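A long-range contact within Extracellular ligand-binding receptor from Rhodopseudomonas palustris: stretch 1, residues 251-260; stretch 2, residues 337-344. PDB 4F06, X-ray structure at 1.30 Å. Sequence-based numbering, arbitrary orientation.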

# COMPACT_ATOMS: atom_id res chain seq x y z
N SER A 251 13.35 4.01 4.60
CA SER A 251 11.99 4.15 4.10
C SER A 251 11.03 4.28 5.24
O SER A 251 11.28 3.75 6.34
N THR A 252 9.87 4.89 4.99
CA THR A 252 8.78 4.90 5.95
C THR A 252 7.64 4.06 5.40
O THR A 252 7.27 4.16 4.22
N TYR A 253 7.03 3.26 6.25
CA TYR A 253 5.95 2.42 5.79
C TYR A 253 5.20 1.85 6.97
O TYR A 253 5.73 1.73 8.10
N HIS A 254 3.97 1.43 6.70
CA HIS A 254 3.05 0.89 7.70
C HIS A 254 3.23 -0.62 7.96
O HIS A 254 2.66 -1.14 8.90
N TYR A 255 4.00 -1.31 7.13
CA TYR A 255 4.19 -2.74 7.32
C TYR A 255 5.58 -3.15 6.90
O TYR A 255 6.03 -2.79 5.80
N ALA A 256 6.20 -4.00 7.72
CA ALA A 256 7.42 -4.74 7.35
C ALA A 256 7.21 -6.21 7.66
O ALA A 256 6.66 -6.54 8.72
N VAL A 257 7.68 -7.08 6.78
CA VAL A 257 7.58 -8.53 7.03
C VAL A 257 8.32 -8.86 8.33
O VAL A 257 7.93 -9.79 9.06
N SER A 258 9.36 -8.09 8.65
CA SER A 258 10.15 -8.30 9.88
C SER A 258 9.46 -7.76 11.13
O SER A 258 10.03 -7.86 12.24
N HIS A 259 8.25 -7.20 11.04
CA HIS A 259 7.65 -6.59 12.24
C HIS A 259 7.64 -7.56 13.41
O HIS A 259 7.13 -8.70 13.28
N ASP A 260 8.12 -7.11 14.57
CA ASP A 260 8.29 -8.02 15.71
C ASP A 260 7.08 -7.92 16.62
O ASP A 260 7.02 -7.05 17.52
N THR A 337 -6.30 4.06 10.24
CA THR A 337 -5.32 4.73 11.06
C THR A 337 -4.33 3.69 11.57
O THR A 337 -4.74 2.62 12.01
N GLN A 338 -3.03 3.97 11.50
CA GLN A 338 -2.04 2.93 11.78
C GLN A 338 -0.71 3.58 12.08
O GLN A 338 -0.40 4.72 11.68
N ASN A 339 0.17 2.81 12.72
CA ASN A 339 1.56 3.26 12.89
C ASN A 339 2.26 3.37 11.54
O ASN A 339 1.99 2.59 10.59
N VAL A 340 3.18 4.33 11.44
CA VAL A 340 4.14 4.39 10.33
C VAL A 340 5.51 4.22 10.92
O VAL A 340 5.82 4.86 11.95
N TYR A 341 6.31 3.33 10.36
CA TYR A 341 7.61 3.02 10.93
C TYR A 341 8.71 3.58 10.01
O TYR A 341 8.58 3.56 8.79
N LEU A 342 9.79 4.03 10.63
CA LEU A 342 11.04 4.27 9.90
C LEU A 342 11.79 2.96 9.86
O LEU A 342 11.98 2.33 10.92
N ARG A 343 12.24 2.54 8.67
CA ARG A 343 13.03 1.31 8.52
C ARG A 343 14.31 1.63 7.79
O ARG A 343 14.43 2.63 7.08
N GLU A 344 15.26 0.73 7.95
CA GLU A 344 16.51 0.75 7.19
C GLU A 344 16.74 -0.64 6.61
O GLU A 344 16.52 -1.65 7.32

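Two antiparallel neighbours in a β-sheet make this contact, a short strand end (Ser251 to Tyr253) paired with a longer strand (Thr337 to Glu344), and the side chains of Arg343 and Tyr341 carry it on into the loop that follows Tyr253. The backbone frame consists of two hydrogen-bonded pairs: Ser251 N to Arg343 O (3.0 Å) with Arg343 N to Ser251 O (2.8 Å), and Tyr253 N to Tyr341 O (3.0 Å) with Tyr341 N to Tyr253 O (2.8 Å). Between them lies the non-hydrogen-bonded pair Thr252 and Leu342, where Thr252 CA approaches Tyr341 O at 3.1 Å in a CA-H...O contact. Side chains alternate accordingly: Ser251, Tyr253, Tyr341 and Arg343 share one face of the sheet, Thr252 and Leu342 the other.

Arg343 has the largest area covered by the opposite stretch. With chi1 m, chi2 at 94° between wells and chi3 p, its side chain folds back across the neighbouring strand instead of extending away. Ser251, chi1 p, presents OG to the edge of the guanidinium, where it accepts from both Arg343 NE (2.8 Å) and Arg343 NH2 (3.0 Å). Tyr253 CB lies over one face of the guanidinium, 3.4 Å from Arg343 CZ, while Arg343 NH1 sits at the edge of the Tyr253 ring. The Tyr253 side chain, with chi1 at -140° off the wells, starts on this face, but its end leads away and its OH is bonded elsewhere in the structure. Arg343 NH1 also reaches the loop, coming within 3.0 Å of Tyr255 O and 3.6 Å of Ala256 CB, which points toward the strand. Water 1 bridges the same region, donating to Tyr253 O (3.1 Å) and accepting from Arg343 NH1 (2.9 Å).

Tyr341, chi1 m and chi2 89°, reaches along the loop, with Tyr253 O and His254 O at its ring edge, His254 O 3.6 Å from Tyr341 CE1. Farther out, a type I turn from Ala256 to His259, closed by the bond from His259 N to Ala256 O (2.9 Å), leads to His259, whose CA-to-CB bond points toward the strand. With chi1 t, its ring meets that of Tyr341 obliquely, centroids 5.1 Å apart and planes at 54°, and His259 CE1 comes to 3.2 Å from Tyr341 OH. That hydroxyl accepts from Asn339 ND2 (3.0 Å) within its own strand, which helps fix the ring's outer end.

Thr252 and Leu342, on the other face, meet through carbon atoms, Thr252 CG2 to Leu342 CD1 at 4.2 Å; Val340, whose CA-to-CB bond runs sideways, brings CG1 to 3.9 Å from Thr252 CB. Thr252 is p; Val340 and Leu342 are t at chi1.

Just past the paired residues the backbones are still close, with His254 CA 4.5 Å from Val340 CA and 3.5 Å from Asn339 O in a CA-H...O contact; here water 2 links the two stretches by donating to His254 O (2.8 Å) and Asn339 O (2.7 Å). His254, chi1 p, leaves its backbone sideways and packs CB against Gln338 CD at 3.4 Å; Gln338, p then t, points toward the loop, with its amide polar atoms satisfied elsewhere.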

# COMPACT_ATOMS: atom_id res chain seq x y z
CB SER A 251 11.62 2.95 3.21
OG SER A 251 11.63 1.73 3.95
CB THR A 252 8.33 6.33 6.31
OG1 THR A 252 8.10 7.03 5.08
CG2 THR A 252 9.40 7.03 7.16
CB TYR A 253 6.45 1.24 4.95
CG TYR A 253 5.63 0.87 3.72
CD1 TYR A 253 5.04 1.86 2.90
CD2 TYR A 253 5.57 -0.47 3.27
CE1 TYR A 253 4.41 1.53 1.69
CE2 TYR A 253 5.00 -0.80 2.05
CZ TYR A 253 4.42 0.19 1.27
OH TYR A 253 3.85 -0.18 0.06
CB HIS A 254 1.60 1.17 7.23
CG HIS A 254 1.37 0.56 5.89
ND1 HIS A 254 2.04 0.99 4.76
CD2 HIS A 254 0.63 -0.55 5.54
CE1 HIS A 254 1.73 0.17 3.75
NE2 HIS A 254 0.86 -0.77 4.20
CB TYR A 255 3.13 -3.59 6.54
CG TYR A 255 3.32 -5.08 6.79
CD1 TYR A 255 3.11 -5.62 8.07
CD2 TYR A 255 3.79 -5.95 5.78
CE1 TYR A 255 3.32 -6.97 8.33
CE2 TYR A 255 3.96 -7.32 6.05
CZ TYR A 255 3.77 -7.80 7.33
OH TYR A 255 3.99 -9.14 7.58
CB ALA A 256 8.66 -4.22 8.10
CB VAL A 257 8.16 -9.31 5.84
CG1 VAL A 257 8.23 -10.80 6.13
CG2 VAL A 257 7.31 -9.03 4.61
CB SER A 258 11.48 -7.60 9.74
OG SER A 258 11.28 -6.19 9.78
CB HIS A 259 6.21 -6.10 11.93
CG HIS A 259 5.58 -5.38 13.08
ND1 HIS A 259 6.07 -4.20 13.56
CD2 HIS A 259 4.48 -5.71 13.85
CE1 HIS A 259 5.30 -3.79 14.59
NE2 HIS A 259 4.33 -4.70 14.77
CB ASP A 260 9.57 -7.62 16.42
CG ASP A 260 9.97 -8.62 17.49
OD1 ASP A 260 9.15 -9.51 17.88
OD2 ASP A 260 11.09 -8.42 18.06
CB THR A 337 -6.01 5.43 12.22
OG1 THR A 337 -6.76 6.51 11.66
CG2 THR A 337 -5.01 6.00 13.24
CB GLN A 338 -1.91 2.01 10.56
CG GLN A 338 -1.41 2.73 9.27
CD GLN A 338 -1.60 1.83 8.08
OE1 GLN A 338 -1.62 0.62 8.23
NE2 GLN A 338 -1.73 2.40 6.87
CB ASN A 339 2.33 2.20 13.68
CG ASN A 339 1.77 1.96 15.06
OD1 ASN A 339 0.98 2.78 15.60
ND2 ASN A 339 2.19 0.85 15.66
CB VAL A 340 3.99 5.74 9.56
CG1 VAL A 340 5.07 5.86 8.49
CG2 VAL A 340 2.59 5.82 8.93
CB TYR A 341 7.79 1.49 11.06
CG TYR A 341 6.69 0.81 11.83
CD1 TYR A 341 5.53 0.33 11.20
CD2 TYR A 341 6.83 0.61 13.21
CE1 TYR A 341 4.52 -0.28 11.90
CE2 TYR A 341 5.83 -0.05 13.91
CZ TYR A 341 4.68 -0.50 13.27
OH TYR A 341 3.70 -1.14 14.00
CB LEU A 342 11.88 5.35 10.60
CG LEU A 342 13.30 5.50 9.97
CD1 LEU A 342 13.23 6.06 8.55
CD2 LEU A 342 14.16 6.36 10.89
CB ARG A 343 12.27 0.25 7.70
CG ARG A 343 10.81 0.03 8.16
CD ARG A 343 9.79 0.88 7.40
NE ARG A 343 9.90 0.67 5.94
CZ ARG A 343 9.43 -0.41 5.30
NH1 ARG A 343 8.67 -1.33 5.91
NH2 ARG A 343 9.76 -0.59 4.02
CB GLU A 344 17.69 1.12 8.13
CG GLU A 344 19.04 1.19 7.42
CD GLU A 344 20.15 1.57 8.40
OE1 GLU A 344 19.85 2.15 9.44
OE2 GLU A 344 21.30 1.29 8.13
O HOH W 1 7.24 -0.98 8.46
O HOH W 2 0.97 0.06 10.79